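Local coordinates for CBS domain containing membrane protein (Sphaerobacter thermophilus, PDB 4ESY), which probably acts as a regulatory module, being the C-terminal pair of CBS domains of a membrane protein, a type of domain that often binds adenosyl ligands, at residues B[61-65]-B[110-114]; B[114-120]-B[136-142]; B[74-80]-B[98-102]. Residue numbers count along the deposited sequence, not the author numbering.

Contact 1: B[61-65]-B[110-114]; sequences LVGII and VMTQP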
ATOM      1  N   LEU B  61     -11.753  17.102  10.811  1.00 20.68           N
ATOM      2  CA  LEU B  61     -10.544  16.258  10.849  1.00 20.38           C
ATOM      3  C   LEU B  61      -9.740  16.545  12.124  1.00 21.02           C
ATOM      4  O   LEU B  61      -9.474  17.682  12.418  1.00 22.33           O
ATOM      5  CB  LEU B  61      -9.654  16.600   9.653  1.00 22.18           C
ATOM      6  CG  LEU B  61      -8.382  15.800   9.500  1.00 23.40           C
ATOM      7  CD1 LEU B  61      -8.730  14.351   9.195  1.00 23.48           C
ATOM      8  CD2 LEU B  61      -7.543  16.400   8.370  1.00 25.46           C
ATOM      9  N   VAL B  62      -9.324  15.524  12.851  1.00 18.14           N
ATOM     10  CA  VAL B  62      -8.463  15.736  13.988  1.00 21.57           C
ATOM     11  C   VAL B  62      -7.190  14.856  13.902  1.00 24.79           C
ATOM     12  O   VAL B  62      -6.249  15.065  14.639  1.00 25.29           O
ATOM     13  CB  VAL B  62      -9.164  15.486  15.374  1.00 18.65           C
ATOM     14  CG1 VAL B  62     -10.204  16.572  15.673  1.00 20.71           C
ATOM     15  CG2 VAL B  62      -9.741  14.047  15.474  1.00 14.60           C
ATOM     16  N   GLY B  63      -7.155  13.901  12.978  1.00 23.13           N
ATOM     17  CA  GLY B  63      -6.006  13.025  12.921  1.00 22.94           C
ATOM     18  C   GLY B  63      -6.159  12.033  11.788  1.00 20.71           C
ATOM     19  O   GLY B  63      -7.128  12.100  11.025  1.00 23.01           O
ATOM     20  N   ILE B  64      -5.163  11.172  11.673  1.00 21.26           N
ATOM     21  CA  ILE B  64      -5.111  10.075  10.711  1.00 22.90           C
ATOM     22  C   ILE B  64      -4.750   8.807  11.474  1.00 20.10           C
ATOM     23  O   ILE B  64      -3.940   8.848  12.396  1.00 19.16           O
ATOM     24  CB  ILE B  64      -3.993  10.284   9.740  1.00 30.01           C
ATOM     25  CG1 ILE B  64      -4.116  11.667   9.131  1.00 34.02           C
ATOM     26  CG2 ILE B  64      -4.022   9.189   8.644  1.00 33.03           C
ATOM     27  CD1 ILE B  64      -5.325  11.781   8.247  1.00 34.26           C
ATOM     28  N   ILE B  65      -5.334   7.682  11.097  1.00 19.18           N
ATOM     29  CA  ILE B  65      -4.967   6.439  11.777  1.00 20.34           C
ATOM     30  C   ILE B  65      -4.778   5.370  10.704  1.00 20.05           C
ATOM     31  O   ILE B  65      -5.510   5.357   9.698  1.00 17.03           O
ATOM     32  CB  ILE B  65      -6.073   6.051  12.819  1.00 25.60           C
ATOM     33  CG1 ILE B  65      -5.667   4.863  13.719  1.00 28.58           C
ATOM     34  CG2 ILE B  65      -7.405   5.778  12.131  1.00 20.17           C
ATOM     35  CD1 ILE B  65      -6.745   4.575  14.869  1.00 23.40           C
ATOM     36  N   VAL B 110      -3.967   6.479  19.550  1.00 26.75           N
ATOM     37  CA  VAL B 110      -2.899   6.120  18.630  1.00 21.04           C
ATOM     38  C   VAL B 110      -2.792   6.951  17.332  1.00 23.61           C
ATOM     39  O   VAL B 110      -1.833   6.795  16.597  1.00 27.10           O
ATOM     40  CB  VAL B 110      -2.937   4.589  18.271  1.00 24.03           C
ATOM     41  CG1 VAL B 110      -2.834   3.708  19.563  1.00 23.17           C
ATOM     42  CG2 VAL B 110      -4.184   4.249  17.469  1.00 22.42           C
HETATM   43  N   MSE B 111      -3.769   7.799  17.019  1.00 25.75           N
HETATM   44  CA  MSE B 111      -3.723   8.500  15.737  1.00 24.36           C
HETATM   45  C   MSE B 111      -2.527   9.467  15.616  1.00 27.09           C
HETATM   46  O   MSE B 111      -1.895   9.881  16.614  1.00 27.60           O
HETATM   47  CB  MSE B 111      -5.032   9.245  15.483  1.00 23.93           C
HETATM   48  CG  MSE B 111      -5.137  10.401  16.441  1.00 27.93           C
HETATM   49 SE   MSE B 111      -6.807  11.347  16.333  0.92 25.76          SE
HETATM   50  CE  MSE B 111      -6.256  12.926  17.361  1.00 41.15           C
ATOM     51  N   THR B 112      -2.194   9.832  14.391  1.00 26.57           N
ATOM     52  CA  THR B 112      -1.174  10.861  14.213  1.00 30.95           C
ATOM     53  C   THR B 112      -1.785  12.166  13.685  1.00 33.19           C
ATOM     54  O   THR B 112      -2.892  12.178  13.134  1.00 26.06           O
ATOM     55  CB  THR B 112      -0.038  10.393  13.281  1.00 34.96           C
ATOM     56  OG1 THR B 112      -0.589  10.021  12.021  1.00 38.11           O
ATOM     57  CG2 THR B 112       0.686   9.182  13.854  1.00 37.21           C
ATOM     58  N   GLN B 113      -1.038  13.245  13.870  0.66 37.30           N
ATOM     59  CA  GLN B 113      -1.355  14.537  13.308  0.66 39.19           C
ATOM     60  C   GLN B 113      -0.775  14.626  11.914  0.66 41.69           C
ATOM     61  O   GLN B 113       0.369  14.231  11.681  0.66 42.85           O
ATOM     62  CB  GLN B 113      -0.758  15.622  14.199  0.66 41.46           C
ATOM     63  CG  GLN B 113      -1.487  15.683  15.490  0.66 40.95           C
ATOM     64  CD  GLN B 113      -2.974  15.684  15.231  0.66 37.71           C
ATOM     65  OE1 GLN B 113      -3.494  16.594  14.583  0.66 40.38           O
ATOM     66  NE2 GLN B 113      -3.663  14.662  15.710  0.66 32.70           N
ATOM     67  N   PRO B 114      -1.567  15.137  10.969  1.00 42.94           N
ATOM     68  CA  PRO B 114      -1.022  15.305   9.610  1.00 43.85           C
ATOM     69  C   PRO B 114      -0.213  16.603   9.538  1.00 45.13           C
ATOM     70  O   PRO B 114      -0.678  17.650   9.997  1.00 44.69           O
ATOM     71  CB  PRO B 114      -2.276  15.410   8.740  1.00 43.11           C
ATOM     72  CG  PRO B 114      -3.318  16.062   9.684  1.00 43.83           C
ATOM     73  CD  PRO B 114      -2.973  15.572  11.088  1.00 43.86           C
TER
HETATM   74  O   HOH W   1      -1.208   7.813  11.139  1.00 28.38           O
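Selenomethionine Met111 fills the middle of this contact. Its chi1 is p and the rest of the side chain is extended (chi2 and chi3 t), so it runs along 61-65: Met111 CB lies 4.3 Å from Ile65 CB, SE 3.9 Å from Gly63 CA and 4.1 Å from Val62 CG2. A CB on Gly63 would sit only 2.5 Å from SE; the bare glycine backbone lets the Met111 side chain lie close. Gln113 starts with its CA-to-CB bond pointing away, but m settings at chi1 and chi2 fold it back, and in the conformer given here Gln113 NE2 donates to Val62 O (2.8 Å). Thr112, with chi1 p, places OG1 2.5 Å from a water that in turn donates to Ile64 O. Between the backbones, Ile64 N to Thr112 O (2.9 Å) and Thr112 N to Ile64 O (2.8 Å) make one antiparallel hydrogen-bonded pair. Ile65, fully t, extends CD1 to within 3.7 Å of Val110 CG2, whereas Ile64, m at both angles, brings CG1 4.2 Å from Pro114 CB. Toward strand 53-55, Val62 and Gly63 both face Val54, a classic beta bulge. The arrangement joins the two repeats of a CBS pair: the chain entering the second repeat adds a short antiparallel bridge to the edge strand of the first.

Contact 2: B[114-120]-B[136-142]; sequences PVVTAAP and IHRIPVV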
ATOM      1  N   PRO B 114      -1.567  15.137  10.969  1.00 42.94           N
ATOM      2  CA  PRO B 114      -1.022  15.305   9.610  1.00 43.85           C
ATOM      3  C   PRO B 114      -0.213  16.603   9.538  1.00 45.13           C
ATOM      4  O   PRO B 114      -0.678  17.650   9.997  1.00 44.69           O
ATOM      5  CB  PRO B 114      -2.276  15.410   8.740  1.00 43.11           C
ATOM      6  CG  PRO B 114      -3.318  16.062   9.684  1.00 43.83           C
ATOM      7  CD  PRO B 114      -2.973  15.572  11.088  1.00 43.86           C
ATOM      8  N   VAL B 115       0.997  16.526   8.995  1.00 46.42           N
ATOM      9  CA  VAL B 115       1.825  17.715   8.878  1.00 49.95           C
ATOM     10  C   VAL B 115       1.255  18.627   7.797  1.00 49.61           C
ATOM     11  O   VAL B 115       1.304  19.851   7.916  1.00 53.04           O
ATOM     12  CB  VAL B 115       3.309  17.372   8.586  1.00 73.36           C
ATOM     13  CG1 VAL B 115       3.980  16.798   9.837  1.00 74.77           C
ATOM     14  CG2 VAL B 115       3.424  16.397   7.421  1.00 70.84           C
ATOM     15  N   VAL B 116       0.688  18.039   6.745  1.00 42.66           N
ATOM     16  CA  VAL B 116       0.099  18.866   5.707  1.00 39.58           C
ATOM     17  C   VAL B 116      -1.251  18.358   5.243  1.00 33.91           C
ATOM     18  O   VAL B 116      -1.529  17.151   5.277  1.00 33.24           O
ATOM     19  CB  VAL B 116       1.064  19.031   4.504  1.00 58.06           C
ATOM     20  CG1 VAL B 116       0.921  17.875   3.540  1.00 54.30           C
ATOM     21  CG2 VAL B 116       0.809  20.360   3.804  1.00 59.97           C
ATOM     22  N   THR B 117      -2.116  19.276   4.845  1.00 32.37           N
ATOM     23  CA  THR B 117      -3.357  18.861   4.214  1.00 33.99           C
ATOM     24  C   THR B 117      -3.499  19.490   2.815  1.00 35.30           C
ATOM     25  O   THR B 117      -2.848  20.501   2.492  1.00 41.28           O
ATOM     26  CB  THR B 117      -4.593  19.215   5.072  1.00 36.74           C
ATOM     27  OG1 THR B 117      -4.789  20.633   5.047  1.00 45.60           O
ATOM     28  CG2 THR B 117      -4.416  18.761   6.518  1.00 35.46           C
ATOM     29  N   ALA B 118      -4.357  18.912   1.987  1.00 31.47           N
ATOM     30  CA  ALA B 118      -4.658  19.498   0.679  1.00 30.91           C
ATOM     31  C   ALA B 118      -6.145  19.847   0.551  1.00 32.10           C
ATOM     32  O   ALA B 118      -6.979  19.370   1.345  1.00 30.86           O
ATOM     33  CB  ALA B 118      -4.240  18.533  -0.432  1.00 26.63           C
ATOM     34  N   ALA B 119      -6.462  20.681  -0.439  1.00 33.59           N
ATOM     35  CA  ALA B 119      -7.845  20.988  -0.828  1.00 32.84           C
ATOM     36  C   ALA B 119      -8.125  20.316  -2.177  1.00 31.94           C
ATOM     37  O   ALA B 119      -7.202  20.087  -2.950  1.00 30.61           O
ATOM     38  CB  ALA B 119      -8.058  22.513  -0.905  1.00 35.73           C
ATOM     39  N   PRO B 120      -9.387  19.944  -2.451  1.00 33.35           N
ATOM     40  CA  PRO B 120      -9.681  19.183  -3.679  1.00 33.30           C
ATOM     41  C   PRO B 120      -9.420  19.943  -5.001  1.00 34.22           C
ATOM     42  O   PRO B 120      -9.280  19.343  -6.082  1.00 30.09           O
ATOM     43  CB  PRO B 120     -11.170  18.838  -3.517  1.00 32.99           C
ATOM     44  CG  PRO B 120     -11.703  19.857  -2.573  1.00 34.74           C
ATOM     45  CD  PRO B 120     -10.587  20.090  -1.601  1.00 34.85           C
ATOM     46  N   ILE B 136       6.626  12.402   3.078  1.00 54.62           N
ATOM     47  CA  ILE B 136       5.554  11.677   3.746  1.00 52.45           C
ATOM     48  C   ILE B 136       4.873  10.733   2.786  1.00 48.49           C
ATOM     49  O   ILE B 136       5.135  10.773   1.595  1.00 48.42           O
ATOM     50  CB  ILE B 136       4.526  12.631   4.375  1.00 51.61           C
ATOM     51  CG1 ILE B 136       3.971  13.591   3.327  1.00 48.38           C
ATOM     52  CG2 ILE B 136       5.176  13.411   5.507  1.00 55.90           C
ATOM     53  CD1 ILE B 136       3.189  14.728   3.929  1.00 49.38           C
ATOM     54  N   HIS B 137       4.000   9.876   3.306  1.00 45.72           N
ATOM     55  CA  HIS B 137       3.355   8.855   2.483  1.00 41.58           C
ATOM     56  C   HIS B 137       1.849   9.034   2.295  1.00 38.30           C
ATOM     57  O   HIS B 137       1.230   8.315   1.482  1.00 36.79           O
ATOM     58  CB  HIS B 137       3.623   7.468   3.048  1.00 47.57           C
ATOM     59  CG  HIS B 137       5.076   7.102   3.072  1.00 54.38           C
ATOM     60  ND1 HIS B 137       5.759   6.691   1.944  1.00 54.85           N
ATOM     61  CD2 HIS B 137       5.979   7.108   4.082  1.00 58.13           C
ATOM     62  CE1 HIS B 137       7.019   6.449   2.263  1.00 59.52           C
ATOM     63  NE2 HIS B 137       7.177   6.691   3.554  1.00 62.20           N
ATOM     64  N   ARG B 138       1.263   9.980   3.027  1.00 35.39           N
ATOM     65  CA  ARG B 138      -0.188  10.150   3.016  1.00 35.83           C
ATOM     66  C   ARG B 138      -0.523  11.597   3.268  1.00 33.16           C
ATOM     67  O   ARG B 138       0.046  12.188   4.167  1.00 33.51           O
ATOM     68  CB  ARG B 138      -0.804   9.386   4.184  1.00 43.84           C
ATOM     69  CG  ARG B 138      -1.286   8.009   3.858  1.00 50.47           C
ATOM     70  CD  ARG B 138      -1.701   7.306   5.143  1.00 58.05           C
ATOM     71  NE  ARG B 138      -0.555   6.868   5.918  1.00 66.07           N
ATOM     72  CZ  ARG B 138       0.000   5.664   5.804  1.00 70.14           C
ATOM     73  NH1 ARG B 138      -0.493   4.785   4.938  1.00 69.59           N
ATOM     74  NH2 ARG B 138       1.042   5.339   6.559  1.00 73.55           N
ATOM     75  N   ILE B 139      -1.492  12.142   2.535  1.00 29.00           N
ATOM     76  CA  ILE B 139      -1.954  13.502   2.789  1.00 28.18           C
ATOM     77  C   ILE B 139      -3.463  13.547   2.715  1.00 22.92           C
ATOM     78  O   ILE B 139      -4.024  13.205   1.665  1.00 23.10           O
ATOM     79  CB  ILE B 139      -1.399  14.481   1.735  1.00 29.53           C
ATOM     80  CG1 ILE B 139       0.127  14.609   1.900  1.00 34.20           C
ATOM     81  CG2 ILE B 139      -2.090  15.875   1.857  1.00 28.63           C
ATOM     82  CD1 ILE B 139       0.842  15.363   0.759  1.00 34.08           C
ATOM     83  N   PRO B 140      -4.114  14.020   3.787  1.00 22.61           N
ATOM     84  CA  PRO B 140      -5.565  14.185   3.842  1.00 24.56           C
ATOM     85  C   PRO B 140      -6.062  15.342   2.940  1.00 26.18           C
ATOM     86  O   PRO B 140      -5.396  16.361   2.791  1.00 27.95           O
ATOM     87  CB  PRO B 140      -5.849  14.449   5.344  1.00 26.19           C
ATOM     88  CG  PRO B 140      -4.592  15.030   5.875  1.00 29.64           C
ATOM     89  CD  PRO B 140      -3.460  14.419   5.051  1.00 27.58           C
ATOM     90  N   VAL B 141      -7.200  15.134   2.293  1.00 25.49           N
ATOM     91  CA  VAL B 141      -7.823  16.163   1.466  1.00 23.79           C
ATOM     92  C   VAL B 141      -9.046  16.638   2.230  1.00 26.08           C
ATOM     93  O   VAL B 141      -9.850  15.842   2.700  1.00 26.21           O
ATOM     94  CB  VAL B 141      -8.191  15.640   0.060  1.00 22.69           C
ATOM     95  CG1 VAL B 141      -8.670  16.781  -0.832  1.00 23.92           C
ATOM     96  CG2 VAL B 141      -6.979  14.957  -0.583  1.00 22.41           C
ATOM     97  N   VAL B 142      -9.139  17.951   2.387  1.00 26.32           N
ATOM     98  CA  VAL B 142     -10.174  18.584   3.168  1.00 30.16           C
ATOM     99  C   VAL B 142     -10.872  19.616   2.321  1.00 32.80           C
ATOM    100  O   VAL B 142     -10.221  20.381   1.618  1.00 34.05           O
ATOM    101  CB  VAL B 142      -9.546  19.264   4.381  1.00 35.40           C
ATOM    102  CG1 VAL B 142     -10.563  20.124   5.105  1.00 40.11           C
ATOM    103  CG2 VAL B 142      -8.978  18.208   5.294  1.00 34.39           C
TER
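Two backbone hydrogen bonds tie the loop 114-120 to strand 138-143, both made by Ala118: its N donates to Pro140 O (2.9 Å), and its O accepts from Val142 N (2.8 Å). Ala118 thus grips the residues flanking Val141, whose CA is 4.7 Å from Ala118 CA in a single bridge. CA-H...O contacts accompany this pairing: Val141 CA lies 3.3 Å from Ala118 O and Ala119 CA 3.5 Å from Val142 O, while that of Thr117 CA, 3.5 Å from Pro140 O, is more bent. The two segments are joined through helix 124-134, in the manner of the beta-alpha-beta unit that opens a CBS domain, although 114-120 is not a regular strand here. Apolar packing occupies the rest of the interface. On the side covered by the helix, Val116 CG1 meets Ile139 CG1 (3.7 Å), and Ala118 CB approaches Ile139 CG2 (4.1 Å); Ile127 of the helix touches both Ala118 and Ile139. Val115 CG2 and Val116 CG1 each come within 3.9 Å of Ile136 CD1. Prolines contribute at both ends of the loop: Pro114 CB lies 3.7 Å from Pro140 CG, and Pro120 CD 3.9 Å from Val141 CG1. Leu61 and Ile64 of the first CBS repeat pack on Pro140, and Leu61 also touches Val142.

Contact 3: B[74-80]-B[98-102]; sequences SIPFWIY and LFETG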
ATOM      1  N   SER B  74       0.594  -1.340  21.464  1.00 27.91           N
ATOM      2  CA  SER B  74       1.061  -2.716  21.649  1.00 28.00           C
ATOM      3  C   SER B  74       0.088  -3.781  21.183  1.00 26.05           C
ATOM      4  O   SER B  74       0.078  -4.879  21.730  1.00 26.82           O
ATOM      5  CB  SER B  74       1.444  -2.986  23.115  1.00 30.99           C
ATOM      6  OG  SER B  74       2.428  -2.072  23.528  1.00 34.05           O
ATOM      7  N   ILE B  75      -0.712  -3.467  20.162  1.00 24.82           N
ATOM      8  CA  ILE B  75      -1.619  -4.448  19.576  1.00 21.61           C
ATOM      9  C   ILE B  75      -1.229  -4.625  18.105  1.00 23.03           C
ATOM     10  O   ILE B  75      -1.139  -3.647  17.356  1.00 22.92           O
ATOM     11  CB  ILE B  75      -3.083  -3.922  19.565  1.00 31.63           C
ATOM     12  CG1 ILE B  75      -3.564  -3.577  20.973  1.00 33.34           C
ATOM     13  CG2 ILE B  75      -4.027  -4.912  18.919  1.00 27.69           C
ATOM     14  CD1 ILE B  75      -4.857  -2.722  20.945  1.00 36.38           C
ATOM     15  N   PRO B  76      -1.017  -5.879  17.679  1.00 24.22           N
ATOM     16  CA  PRO B  76      -0.737  -6.093  16.266  1.00 23.56           C
ATOM     17  C   PRO B  76      -2.090  -6.106  15.520  1.00 21.37           C
ATOM     18  O   PRO B  76      -2.984  -6.901  15.833  1.00 22.55           O
ATOM     19  CB  PRO B  76      -0.091  -7.491  16.253  1.00 23.38           C
ATOM     20  CG  PRO B  76      -0.770  -8.214  17.401  1.00 24.36           C
ATOM     21  CD  PRO B  76      -1.200  -7.147  18.415  1.00 23.67           C
ATOM     22  N   PHE B  77      -2.244  -5.239  14.535  1.00 22.00           N
ATOM     23  CA  PHE B  77      -3.516  -5.187  13.795  1.00 21.48           C
ATOM     24  C   PHE B  77      -3.938  -6.577  13.272  1.00 21.72           C
ATOM     25  O   PHE B  77      -5.130  -6.883  13.151  1.00 20.59           O
ATOM     26  CB  PHE B  77      -3.427  -4.167  12.665  1.00 22.01           C
ATOM     27  CG  PHE B  77      -4.697  -4.042  11.854  1.00 23.81           C
ATOM     28  CD1 PHE B  77      -5.644  -3.062  12.163  1.00 23.91           C
ATOM     29  CD2 PHE B  77      -4.948  -4.898  10.812  1.00 21.35           C
ATOM     30  CE1 PHE B  77      -6.827  -2.940  11.406  1.00 25.73           C
ATOM     31  CE2 PHE B  77      -6.145  -4.784  10.048  1.00 24.71           C
ATOM     32  CZ  PHE B  77      -7.072  -3.805  10.363  1.00 25.72           C
ATOM     33  N   TRP B  78      -2.965  -7.447  13.023  1.00 22.02           N
ATOM     34  CA  TRP B  78      -3.280  -8.751  12.411  1.00 24.31           C
ATOM     35  C   TRP B  78      -4.194  -9.602  13.284  1.00 22.97           C
ATOM     36  O   TRP B  78      -4.883 -10.481  12.780  1.00 23.08           O
ATOM     37  CB  TRP B  78      -1.993  -9.552  12.090  1.00 27.91           C
ATOM     38  CG  TRP B  78      -2.137 -10.350  10.830  1.00 31.48           C
ATOM     39  CD1 TRP B  78      -2.712  -9.929   9.660  1.00 34.12           C
ATOM     40  CD2 TRP B  78      -1.777 -11.730  10.631  1.00 33.86           C
ATOM     41  NE1 TRP B  78      -2.686 -10.953   8.731  1.00 39.24           N
ATOM     42  CE2 TRP B  78      -2.118 -12.066   9.304  1.00 38.74           C
ATOM     43  CE3 TRP B  78      -1.180 -12.704  11.442  1.00 35.84           C
ATOM     44  CZ2 TRP B  78      -1.900 -13.350   8.765  1.00 42.50           C
ATOM     45  CZ3 TRP B  78      -0.946 -13.975  10.910  1.00 38.81           C
ATOM     46  CH2 TRP B  78      -1.299 -14.282   9.579  1.00 42.46           C
ATOM     47  N   ILE B  79      -4.201  -9.330  14.588  1.00 22.88           N
ATOM     48  CA  ILE B  79      -5.076 -10.047  15.491  1.00 26.59           C
ATOM     49  C   ILE B  79      -6.553  -9.979  15.059  1.00 25.66           C
ATOM     50  O   ILE B  79      -7.325 -10.931  15.273  1.00 26.83           O
ATOM     51  CB  ILE B  79      -4.902  -9.569  16.936  1.00 29.91           C
ATOM     52  CG1 ILE B  79      -5.469 -10.605  17.853  1.00 35.35           C
ATOM     53  CG2 ILE B  79      -5.581  -8.185  17.199  1.00 23.99           C
ATOM     54  CD1 ILE B  79      -5.092 -10.368  19.254  1.00 39.80           C
ATOM     55  N   TYR B  80      -6.934  -8.880  14.415  1.00 21.02           N
ATOM     56  CA  TYR B  80      -8.321  -8.723  13.936  1.00 21.86           C
ATOM     57  C   TYR B  80      -8.583  -9.464  12.617  1.00 25.26           C
ATOM     58  O   TYR B  80      -9.736  -9.692  12.246  1.00 27.63           O
ATOM     59  CB  TYR B  80      -8.711  -7.221  13.822  1.00 21.85           C
ATOM     60  CG  TYR B  80      -8.671  -6.526  15.172  1.00 23.33           C
ATOM     61  CD1 TYR B  80      -9.701  -6.709  16.098  1.00 25.57           C
ATOM     62  CD2 TYR B  80      -7.615  -5.688  15.523  1.00 21.97           C
ATOM     63  CE1 TYR B  80      -9.658  -6.108  17.335  1.00 25.08           C
ATOM     64  CE2 TYR B  80      -7.567  -5.078  16.768  1.00 22.95           C
ATOM     65  CZ  TYR B  80      -8.588  -5.282  17.657  1.00 25.96           C
ATOM     66  OH  TYR B  80      -8.542  -4.691  18.891  1.00 29.82           O
ATOM     67  N   LEU B  98      -4.942  -9.002  24.465  1.00 29.82           N
ATOM     68  CA  LEU B  98      -4.848  -8.090  23.337  1.00 28.30           C
ATOM     69  C   LEU B  98      -6.221  -7.562  22.928  1.00 27.00           C
ATOM     70  O   LEU B  98      -6.399  -6.360  22.744  1.00 26.74           O
ATOM     71  CB  LEU B  98      -4.148  -8.776  22.158  1.00 27.74           C
ATOM     72  CG  LEU B  98      -2.682  -9.109  22.427  1.00 28.59           C
ATOM     73  CD1 LEU B  98      -2.060  -9.782  21.194  1.00 26.53           C
ATOM     74  CD2 LEU B  98      -1.914  -7.839  22.832  1.00 28.66           C
ATOM     75  N   PHE B  99      -7.185  -8.452  22.766  1.00 27.77           N
ATOM     76  CA  PHE B  99      -8.556  -8.024  22.478  1.00 29.30           C
ATOM     77  C   PHE B  99      -9.132  -7.077  23.541  1.00 30.58           C
ATOM     78  O   PHE B  99      -9.812  -6.095  23.194  1.00 29.33           O
ATOM     79  CB  PHE B  99      -9.495  -9.213  22.271  1.00 30.94           C
ATOM     80  CG  PHE B  99      -9.318  -9.901  20.949  1.00 31.97           C
ATOM     81  CD1 PHE B  99      -9.297  -9.172  19.766  1.00 31.26           C
ATOM     82  CD2 PHE B  99      -9.141 -11.287  20.891  1.00 33.47           C
ATOM     83  CE1 PHE B  99      -9.129  -9.820  18.524  1.00 31.47           C
ATOM     84  CE2 PHE B  99      -8.971 -11.948  19.662  1.00 32.93           C
ATOM     85  CZ  PHE B  99      -8.966 -11.217  18.478  1.00 31.61           C
ATOM     86  N   GLU B 100      -8.871  -7.386  24.810  0.60 33.37           N
ATOM     87  CA  GLU B 100      -9.328  -6.562  25.929  0.60 35.79           C
ATOM     88  C   GLU B 100      -8.773  -5.133  25.773  0.60 33.17           C
ATOM     89  O   GLU B 100      -9.491  -4.141  25.892  0.60 32.45           O
ATOM     90  CB  GLU B 100      -8.871  -7.176  27.270  0.60 38.72           C
ATOM     91  CG  GLU B 100      -9.475  -8.540  27.603  0.60 41.38           C
ATOM     92  CD  GLU B 100      -8.778  -9.273  28.785  0.60 53.07           C
ATOM     93  OE1 GLU B 100      -9.122 -10.450  29.054  0.60 53.58           O
ATOM     94  OE2 GLU B 100      -7.888  -8.685  29.443  0.60 53.21           O
ATOM     95  N   THR B 101      -7.482  -5.043  25.494  1.00 32.14           N
ATOM     96  CA  THR B 101      -6.816  -3.770  25.300  1.00 31.73           C
ATOM     97  C   THR B 101      -7.429  -2.997  24.127  1.00 29.20           C
ATOM     98  O   THR B 101      -7.608  -1.788  24.212  1.00 31.21           O
ATOM     99  CB  THR B 101      -5.304  -3.972  25.083  1.00 34.40           C
ATOM    100  OG1 THR B 101      -4.732  -4.511  26.289  1.00 38.89           O
ATOM    101  CG2 THR B 101      -4.619  -2.625  24.779  1.00 33.04           C
ATOM    102  N   GLY B 102      -7.782  -3.698  23.050  1.00 25.12           N
ATOM    103  CA  GLY B 102      -8.326  -3.043  21.878  1.00 24.91           C
ATOM    104  C   GLY B 102      -9.703  -2.456  22.144  1.00 27.05           C
ATOM    105  O   GLY B 102     -10.070  -1.487  21.517  1.00 25.56           O
TER
HETATM  106  O   HOH W   2     -10.489  -5.773  20.694  1.00 26.95           O
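Leu98, on the last turns of helix 92-102, points its CA-to-CB bond at the loop 74-80 and touches it at several places: Leu98 CB is 3.4 Å from Ile79 CD1, CD1 is 3.9 Å from Pro76 CD, and CD2 is 3.7 Å from Ser74 O. Phe99 follows with its ring. Ile79 CD1 sits over one face, 4.1 Å from the centroid in a CH-pi contact, while the ring edge is directed at the face of Tyr80 in an offset edge-to-face pair (centroids 5.7 Å apart, planes at 65°). Phe99 O accepts from a water (2.6 Å) that lies 2.9 Å from Tyr80 OH. Thr101 adds CG2, 3.8 Å from Ile75 CD1, while its OG1 bonds to His97 O within the helix. At Gly102 the bare CA lets Tyr80 OH approach to 3.4 Å and Ile75 CD1 to 3.6 Å. The loop also borders a second subunit, on whose backbone Pro76 and Trp78 pack. Direct polar links between the two segments are absent: aliphatic and aromatic surfaces, with one bridging water, hold the helix against the loop, so the fit rests on shape and burial.

Contacts 1 and 2 adjoin, with centres 11 Å apart and Pro114 common to both; Leu61 CD2 lies 3.8 Å from Val142 CG2. Contact 1 joins the two CBS repeats, contact 2 lies within the second, and they touch through apolar packing. Contact 3 is nested in the chain loop that contact 1 closes: the centres are about 19 Å apart, the nearest atoms about 6 Å. From contact 2 its centre is about 28 Å away, across the middle of the chain. Contact 3 alone of the three borders the second subunit, and a bound 1,2-ethanediol, probably from the crystallisation liquor, lies about 4 Å from the Ser74 side chain.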